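Local coordinates for alternansucrase (Leuconostoc mesenteroides, PDB 6HVG), which is a multidomain glycoside hydrolase family 70 protein that binds a calcium ion and joins a barrel of the TIM-barrel clan to choline-binding-type repeats, at residues P391-K396 with Y416-D420; K1312-I1316 with V1345-V1349; Q518-E522 with D1184-V1188. All blocks are in the same frame, centred on the assembly; numbering follows the deposited sequence.

In the fold
Three contacts of this family 70 protein tie together parts of a chain that folds back on itself, each in a different way. Interaction 1 joins segments whose closest ends are 20 residues apart. Interaction 3 comes next along the chain, and its segments enclose all strands of the eight-stranded parallel barrel, 661 residues lying between them. Interaction 2 follows, its first segment largely in a putative cell-wall-binding repeat. The centres of interactions 1 and 2 are about 33 Å apart, those of 1 and 3 about 35 Å. Interactions 2 and 3 are closer, about 19 Å between centres and about 6 Å between nearest atoms, and Val1188 touches Thr1351 between them.

Interaction 1: residues P391-K396 with Y416-D420; sequences PHNAAK and YRPTD
His392 leans on Asp420 along most of its side chain. CB lies 4.1 Å from Asp420 CB, and with CG turned beside its own backbone N (chi1 -59°) the ring swings over to the carboxylate. CG stands 4.0 Å from Asp420 OD2, and ND1, the donor, reaches the same oxygen at 3.1 Å, with CE1 3.9 Å from it. The bond is bent (142° at the hydrogen), OD2 lying tilted from the ring plane and accepting on its anti side. The ring also meets that of Trp428, planes about 35° apart, and the two contacts probably limit its rotation. In the backbone, Asp420 N donates an almost straight bond to His392 O (3.0 Å). This is the C-terminal end of helix 390-393, where the chain leaves helical geometry at Ala394 and forms a single beta bridge, Ala395 with Pro418. Ala395 also bonds to Leu1285, bringing late sequence to this early part, consistent with the folded-back course of family 70 chains. Ala394 O takes two donors, Thr419 N (2.7 Å) nearly in line with the carbonyl and Thr419 OG1 from well above its plane. Tyr416 OH, which also bonds Thr442, donates to Asn393 O in the carbonyl plane. Lys396 and Arg417 run alongside, Lys396 CG lying over one face of the guanidinium, toward its rim, 3.6 Å from Arg417 NH1, while Arg417 NH2 reaches Ser431 O.

Interaction 2: residues K1312-I1316 with V1345-V1349; sequences KDTFI and VETSV
Phe1315 brings the CE1 corner of its ring against Val1345 CG1, 3.9 Å away, the two side chains approaching from opposite directions. The same CE1 has Thr1347 OG1 at 3.8 Å, and this oxygen borders the ring, close to level with it. The aromatic residue belongs to the beta hairpin of a putative cell-wall-binding repeat, strands 1314-1317 and 1323-1326, which opens with a G1 beta bulge: Asp1313 and Thr1314 are together paired opposite Phe1326, and Asp1313 takes the positive phi (56°) of the bulge's first position. The loop that follows strand 1342-1345 runs across it, the touching parts, 1313-1315 and 1345-1348, lying 106° apart. Tyr1325 and Tyr1356 meet the Phe1315 ring, making the apolar join part of a larger aromatic cluster. At the bulge itself the contact is mixed, a methyl and a weak polar bond. Asp1313 and Thr1347 pass alongside, heading opposite ways, and the methyl CG2 of Thr1347 settles 3.3 Å from both the backbone O and OD1 of Asp1313. Extending CG away from the backbone N (chi1 -174°) carries the carboxylate to the loop, where its oxygens divide the work: OD1 bonds Tyr1325 OH, while OD2 receives a weak hydrogen bond, 3.4 Å long, from Ser1348 N.

Interaction 3: residues Q518-E522 with D1184-V1188; sequences QTEDE and DTDFV
An ST turn in the loop 1184-1188 presents Thr1185 to Asp521. The threonine hydroxyl works in both directions: OG1 donates to Asp521 OD2 at 3.1 Å and accepts from Phe1187 N, two residues on, at 3.0 Å. The inner bond is moderately bent, 146° at the hydrogen, and it helps to fix the hydroxyl's direction, which the first torsion sets by placing OG1 opposite the backbone N (chi1 -172°). On the acceptor's side, the donor comes to the anti side of Asp521 OD2, 24° out of the carboxylate plane, and Thr1185 CB follows at 3.6 Å from the same oxygen. Asp1186 also carries a carboxylate, its OD2 6.0 Å from Asp521 OD2, and the threonine hydroxyl probably eases the negative charge on Asp521. The loop joins strands 1166-1175 and 1190-1197, two neighbours at one margin of an antiparallel sheet that also includes 534-537; the strand 580-582 of that sheet carries the calcium ligand Asp581. Early and late parts of the sequence therefore meet here, as they do in the circularly permuted family 70 architecture. Arg1174 ties the two segments by bonding Glu520 O and Asp521 O and, through its backbone, Phe1187. Phe1187, the centre of an inverse gamma turn, meets the other segment at its ring edge: Thr519 O lies in the ring plane, 3.5 Å from CD2, and Glu520 CG comes in obliquely at 4.3 Å from CE2. Further along this side chain, Glu520 OE2 accepts from Tyr1192 OH, Arg1256 N and Gly1257 N, and OE1 from His1255 N.

Interaction 1: residues P391-K396 with Y416-D420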
loop_
_atom_site.group_PDB
_atom_site.type_symbol
_atom_site.label_atom_id
_atom_site.label_comp_id
_atom_site.label_asym_id
_atom_site.label_seq_id
_atom_site.Cartn_x
_atom_site.Cartn_y
_atom_site.Cartn_z
ATOM N N PRO A 391 19.089 -11.889 47.434
ATOM C CA PRO A 391 18.349 -10.932 48.267
ATOM C C PRO A 391 18.628 -9.462 47.944
ATOM O O PRO A 391 17.767 -8.626 48.187
ATOM C CB PRO A 391 18.794 -11.247 49.709
ATOM C CG PRO A 391 20.002 -12.085 49.578
ATOM C CD PRO A 391 19.982 -12.737 48.232
ATOM N N HIS A 392 19.819 -9.159 47.431
ATOM C CA HIS A 392 20.179 -7.788 47.065
ATOM C C HIS A 392 19.496 -7.347 45.754
ATOM O O HIS A 392 18.958 -6.251 45.676
ATOM C CB HIS A 392 21.703 -7.634 46.945
ATOM C CG HIS A 392 22.459 -7.974 48.202
ATOM N ND1 HIS A 392 21.995 -7.674 49.467
ATOM C CD2 HIS A 392 23.659 -8.578 48.384
ATOM C CE1 HIS A 392 22.864 -8.091 50.371
ATOM N NE2 HIS A 392 23.886 -8.636 49.739
ATOM N N ASN A 393 19.513 -8.198 44.730
ATOM C CA ASN A 393 18.911 -7.875 43.445
ATOM C C ASN A 393 17.403 -8.074 43.395
ATOM O O ASN A 393 16.773 -7.654 42.435
ATOM C CB ASN A 393 19.539 -8.686 42.312
ATOM C CG ASN A 393 20.892 -8.145 41.873
ATOM O OD1 ASN A 393 21.171 -6.949 41.984
ATOM N ND2 ASN A 393 21.734 -9.023 41.371
ATOM N N ALA A 394 16.801 -8.653 44.426
ATOM C CA ALA A 394 15.352 -8.824 44.452
ATOM C C ALA A 394 14.637 -7.477 44.477
ATOM O O ALA A 394 15.195 -6.454 44.871
ATOM C CB ALA A 394 14.943 -9.653 45.655
ATOM N N ALA A 395 13.383 -7.491 44.052
ATOM C CA ALA A 395 12.566 -6.294 44.027
ATOM C C ALA A 395 12.317 -5.793 45.443
ATOM O O ALA A 395 12.029 -6.591 46.336
ATOM C CB ALA A 395 11.250 -6.590 43.324
ATOM N N LYS A 396 12.444 -4.476 45.619
ATOM C CA LYS A 396 12.142 -3.802 46.882
ATOM C C LYS A 396 10.688 -3.996 47.250
ATOM O O LYS A 396 10.342 -4.096 48.417
ATOM C CB LYS A 396 12.424 -2.293 46.756
ATOM C CG LYS A 396 12.150 -1.453 48.003
ATOM C CD LYS A 396 13.137 -1.739 49.117
ATOM C CE LYS A 396 12.817 -0.921 50.360
ATOM N NZ LYS A 396 13.685 -1.316 51.508
ATOM N N TYR A 416 13.452 -1.693 37.181
ATOM C CA TYR A 416 12.857 -1.938 38.492
ATOM C C TYR A 416 13.767 -1.430 39.608
ATOM O O TYR A 416 14.909 -1.045 39.353
ATOM C CB TYR A 416 12.523 -3.429 38.682
ATOM C CG TYR A 416 13.695 -4.316 39.012
ATOM C CD1 TYR A 416 14.684 -4.566 38.086
ATOM C CD2 TYR A 416 13.814 -4.909 40.272
ATOM C CE1 TYR A 416 15.764 -5.376 38.395
ATOM C CE2 TYR A 416 14.886 -5.732 40.583
ATOM C CZ TYR A 416 15.857 -5.959 39.641
ATOM O OH TYR A 416 16.927 -6.773 39.941
ATOM N N ARG A 417 13.248 -1.416 40.837
ATOM C CA ARG A 417 14.010 -0.991 42.002
ATOM C C ARG A 417 14.487 -2.212 42.765
ATOM O O ARG A 417 13.688 -2.855 43.434
ATOM C CB ARG A 417 13.148 -0.108 42.914
ATOM C CG ARG A 417 13.896 0.459 44.119
ATOM C CD ARG A 417 12.972 1.033 45.182
ATOM N NE ARG A 417 13.732 1.585 46.313
ATOM C CZ ARG A 417 13.190 2.097 47.416
ATOM N NH1 ARG A 417 11.873 2.124 47.574
ATOM N NH2 ARG A 417 13.977 2.591 48.361
ATOM N N PRO A 418 15.787 -2.545 42.670
ATOM C CA PRO A 418 16.277 -3.660 43.493
ATOM C C PRO A 418 16.367 -3.268 44.946
ATOM O O PRO A 418 16.518 -2.104 45.235
ATOM C CB PRO A 418 17.687 -3.932 42.937
ATOM C CG PRO A 418 18.102 -2.639 42.350
ATOM C CD PRO A 418 16.843 -2.030 41.784
ATOM N N THR A 419 16.286 -4.236 45.846
ATOM C CA THR A 419 16.390 -3.957 47.272
ATOM C C THR A 419 17.663 -3.152 47.599
ATOM O O THR A 419 17.596 -2.102 48.245
ATOM C CB THR A 419 16.351 -5.276 48.085
ATOM O OG1 THR A 419 15.122 -5.959 47.817
ATOM C CG2 THR A 419 16.451 -5.011 49.586
ATOM N N ASP A 420 18.806 -3.666 47.150
ATOM C CA ASP A 420 20.116 -3.017 47.343
ATOM C C ASP A 420 20.810 -2.808 45.989
ATOM O O ASP A 420 20.442 -3.428 44.980
ATOM C CB ASP A 420 21.036 -3.859 48.254
ATOM C CG ASP A 420 20.483 -4.047 49.657
ATOM O OD1 ASP A 420 20.287 -3.059 50.390
ATOM O OD2 ASP A 420 20.260 -5.211 50.043
#

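Interaction 2: residues K1312-I1316 with V1345-V1349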
loop_
_atom_site.group_PDB
_atom_site.type_symbol
_atom_site.label_atom_id
_atom_site.label_comp_id
_atom_site.label_asym_id
_atom_site.label_seq_id
_atom_site.Cartn_x
_atom_site.Cartn_y
_atom_site.Cartn_z
ATOM N N LYS A 1312 4.040 -26.814 32.176
ATOM C CA LYS A 1312 2.833 -27.623 31.968
ATOM C C LYS A 1312 2.054 -27.085 30.799
ATOM O O LYS A 1312 1.803 -25.884 30.733
ATOM C CB LYS A 1312 1.901 -27.590 33.188
ATOM C CG LYS A 1312 2.546 -28.061 34.456
ATOM C CD LYS A 1312 1.529 -28.255 35.564
ATOM C CE LYS A 1312 2.217 -28.883 36.767
ATOM N NZ LYS A 1312 1.308 -29.082 37.913
ATOM N N ASP A 1313 1.670 -27.982 29.887
ATOM C CA ASP A 1313 0.820 -27.650 28.750
ATOM C C ASP A 1313 1.457 -26.515 27.954
ATOM O O ASP A 1313 0.900 -25.432 27.832
ATOM C CB ASP A 1313 -0.586 -27.299 29.245
ATOM C CG ASP A 1313 -1.579 -27.073 28.122
ATOM O OD1 ASP A 1313 -1.408 -27.657 27.025
ATOM O OD2 ASP A 1313 -2.557 -26.320 28.381
ATOM N N THR A 1314 2.658 -26.779 27.463
ATOM C CA THR A 1314 3.442 -25.768 26.786
ATOM C C THR A 1314 4.574 -26.396 25.998
ATOM O O THR A 1314 5.035 -27.480 26.323
ATOM C CB THR A 1314 4.032 -24.768 27.775
ATOM O OG1 THR A 1314 4.485 -23.620 27.079
ATOM C CG2 THR A 1314 5.199 -25.363 28.512
ATOM N N PHE A 1315 5.007 -25.702 24.965
ATOM C CA PHE A 1315 6.164 -26.116 24.173
ATOM C C PHE A 1315 7.401 -25.400 24.711
ATOM O O PHE A 1315 7.321 -24.254 25.108
ATOM C CB PHE A 1315 5.945 -25.755 22.705
ATOM C CG PHE A 1315 5.071 -26.725 21.963
ATOM C CD1 PHE A 1315 3.691 -26.614 21.975
ATOM C CD2 PHE A 1315 5.646 -27.746 21.236
ATOM C CE1 PHE A 1315 2.906 -27.508 21.255
ATOM C CE2 PHE A 1315 4.875 -28.638 20.525
ATOM C CZ PHE A 1315 3.508 -28.529 20.548
ATOM N N ILE A 1316 8.522 -26.088 24.750
ATOM C CA ILE A 1316 9.754 -25.557 25.343
ATOM C C ILE A 1316 10.918 -25.912 24.446
ATOM O O ILE A 1316 11.000 -27.035 23.916
ATOM C CB ILE A 1316 10.035 -26.166 26.742
ATOM C CG1 ILE A 1316 8.971 -25.755 27.760
ATOM C CG2 ILE A 1316 11.407 -25.744 27.251
ATOM C CD1 ILE A 1316 9.031 -24.294 28.204
ATOM N N VAL A 1345 -1.685 -32.777 19.807
ATOM C CA VAL A 1345 -1.514 -31.835 20.898
ATOM C C VAL A 1345 -2.604 -30.764 20.883
ATOM O O VAL A 1345 -2.804 -30.117 19.879
ATOM C CB VAL A 1345 -0.118 -31.152 20.796
ATOM C CG1 VAL A 1345 0.121 -30.193 21.951
ATOM C CG2 VAL A 1345 0.992 -32.192 20.742
ATOM N N GLU A 1346 -3.280 -30.579 22.019
ATOM C CA GLU A 1346 -4.200 -29.460 22.266
ATOM C C GLU A 1346 -3.689 -28.594 23.425
ATOM O O GLU A 1346 -3.723 -29.049 24.546
ATOM C CB GLU A 1346 -5.590 -30.001 22.602
ATOM C CG GLU A 1346 -6.355 -30.531 21.385
ATOM C CD GLU A 1346 -7.718 -31.162 21.748
ATOM O OE1 GLU A 1346 -7.837 -31.787 22.828
ATOM O OE2 GLU A 1346 -8.685 -31.024 20.960
ATOM N N THR A 1347 -3.225 -27.368 23.143
ATOM C CA THR A 1347 -2.546 -26.481 24.116
ATOM C C THR A 1347 -3.323 -25.215 24.394
ATOM O O THR A 1347 -4.142 -24.795 23.581
ATOM C CB THR A 1347 -1.148 -26.023 23.623
ATOM O OG1 THR A 1347 -0.502 -27.113 22.991
ATOM C CG2 THR A 1347 -0.212 -25.552 24.776
ATOM N N SER A 1348 -3.037 -24.598 25.543
ATOM C CA SER A 1348 -3.493 -23.234 25.852
ATOM C C SER A 1348 -3.180 -22.264 24.709
ATOM O O SER A 1348 -4.016 -21.434 24.365
ATOM C CB SER A 1348 -2.862 -22.712 27.165
ATOM O OG SER A 1348 -1.442 -22.663 27.124
ATOM N N VAL A 1349 -1.976 -22.375 24.139
ATOM C CA VAL A 1349 -1.616 -21.653 22.933
ATOM C C VAL A 1349 -2.209 -22.409 21.733
ATOM O O VAL A 1349 -1.604 -23.349 21.251
ATOM C CB VAL A 1349 -0.074 -21.547 22.779
ATOM C CG1 VAL A 1349 0.288 -20.772 21.518
ATOM C CG2 VAL A 1349 0.563 -20.901 24.012
#

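Interaction 3: residues Q518-E522 with D1184-V1188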
loop_
_atom_site.group_PDB
_atom_site.type_symbol
_atom_site.label_atom_id
_atom_site.label_comp_id
_atom_site.label_asym_id
_atom_site.label_seq_id
_atom_site.Cartn_x
_atom_site.Cartn_y
_atom_site.Cartn_z
ATOM N N GLN A 518 10.196 -8.548 13.386
ATOM C CA GLN A 518 10.425 -9.882 12.826
ATOM C C GLN A 518 9.376 -10.891 13.290
ATOM O O GLN A 518 9.004 -11.809 12.556
ATOM C CB GLN A 518 11.818 -10.359 13.184
ATOM C CG GLN A 518 12.914 -9.506 12.572
ATOM C CD GLN A 518 14.303 -10.039 12.826
ATOM O OE1 GLN A 518 14.502 -11.029 13.545
ATOM N NE2 GLN A 518 15.285 -9.354 12.259
ATOM N N THR A 519 8.867 -10.688 14.500
ATOM C CA THR A 519 7.772 -11.500 15.008
ATOM C C THR A 519 6.409 -10.878 14.771
ATOM O O THR A 519 5.435 -11.341 15.330
ATOM C CB THR A 519 7.966 -11.778 16.510
ATOM O OG1 THR A 519 8.202 -10.552 17.220
ATOM C CG2 THR A 519 9.140 -12.712 16.694
ATOM N N GLU A 520 6.356 -9.817 13.966
ATOM C CA GLU A 520 5.091 -9.144 13.645
ATOM C C GLU A 520 4.598 -9.436 12.221
ATOM O O GLU A 520 3.543 -8.963 11.833
ATOM C CB GLU A 520 5.198 -7.628 13.874
ATOM C CG GLU A 520 5.371 -7.260 15.334
ATOM C CD GLU A 520 5.370 -5.779 15.581
ATOM O OE1 GLU A 520 5.429 -5.024 14.612
ATOM O OE2 GLU A 520 5.337 -5.365 16.757
ATOM N N ASP A 521 5.373 -10.208 11.457
ATOM C CA ASP A 521 4.986 -10.636 10.123
ATOM C C ASP A 521 4.620 -9.472 9.199
ATOM O O ASP A 521 3.552 -9.464 8.601
ATOM C CB ASP A 521 3.832 -11.633 10.229
ATOM C CG ASP A 521 4.254 -12.956 10.863
ATOM O OD1 ASP A 521 5.468 -13.232 10.959
ATOM O OD2 ASP A 521 3.353 -13.730 11.266
ATOM N N GLU A 522 5.502 -8.482 9.116
ATOM C CA GLU A 522 5.353 -7.390 8.176
ATOM C C GLU A 522 4.950 -7.937 6.811
ATOM O O GLU A 522 5.546 -8.878 6.319
ATOM C CB GLU A 522 6.655 -6.585 8.060
ATOM C CG GLU A 522 6.472 -5.187 7.466
ATOM C CD GLU A 522 7.752 -4.374 7.412
ATOM O OE1 GLU A 522 8.798 -4.927 7.006
ATOM O OE2 GLU A 522 7.731 -3.189 7.807
ATOM N N ASP A 1184 -0.639 -17.826 8.193
ATOM C CA ASP A 1184 0.492 -18.491 8.859
ATOM C C ASP A 1184 1.126 -17.598 9.930
ATOM O O ASP A 1184 2.315 -17.268 9.848
ATOM C CB ASP A 1184 1.546 -18.899 7.807
ATOM C CG ASP A 1184 0.962 -19.779 6.687
ATOM O OD1 ASP A 1184 0.054 -20.595 6.974
ATOM O OD2 ASP A 1184 1.416 -19.639 5.520
ATOM N N THR A 1185 0.333 -17.216 10.926
ATOM C CA THR A 1185 0.812 -16.328 11.964
ATOM C C THR A 1185 0.713 -16.969 13.342
ATOM O O THR A 1185 -0.308 -17.564 13.714
ATOM C CB THR A 1185 0.069 -14.960 12.006
ATOM O OG1 THR A 1185 0.727 -14.084 12.925
ATOM C CG2 THR A 1185 -1.381 -15.133 12.489
ATOM N N ASP A 1186 1.786 -16.795 14.103
ATOM C CA ASP A 1186 1.797 -17.183 15.506
ATOM C C ASP A 1186 1.257 -16.051 16.349
ATOM O O ASP A 1186 1.015 -16.243 17.533
ATOM C CB ASP A 1186 3.223 -17.517 15.985
ATOM C CG ASP A 1186 3.945 -18.450 15.044
ATOM O OD1 ASP A 1186 3.266 -19.371 14.516
ATOM O OD2 ASP A 1186 5.167 -18.230 14.818
ATOM N N PHE A 1187 1.100 -14.871 15.749
ATOM C CA PHE A 1187 0.610 -13.705 16.462
ATOM C C PHE A 1187 -0.914 -13.758 16.579
ATOM O O PHE A 1187 -1.630 -13.165 15.786
ATOM C CB PHE A 1187 1.075 -12.444 15.763
ATOM C CG PHE A 1187 1.127 -11.228 16.655
ATOM C CD1 PHE A 1187 0.004 -10.791 17.353
ATOM C CD2 PHE A 1187 2.301 -10.498 16.767
ATOM C CE1 PHE A 1187 0.057 -9.651 18.130
ATOM C CE2 PHE A 1187 2.343 -9.355 17.533
ATOM C CZ PHE A 1187 1.223 -8.935 18.219
ATOM N N VAL A 1188 -1.394 -14.500 17.574
ATOM C CA VAL A 1188 -2.808 -14.631 17.850
ATOM C C VAL A 1188 -3.065 -14.433 19.337
ATOM O O VAL A 1188 -2.399 -15.043 20.173
ATOM C CB VAL A 1188 -3.310 -15.999 17.388
ATOM C CG1 VAL A 1188 -4.806 -16.146 17.616
ATOM C CG2 VAL A 1188 -2.997 -16.189 15.914
#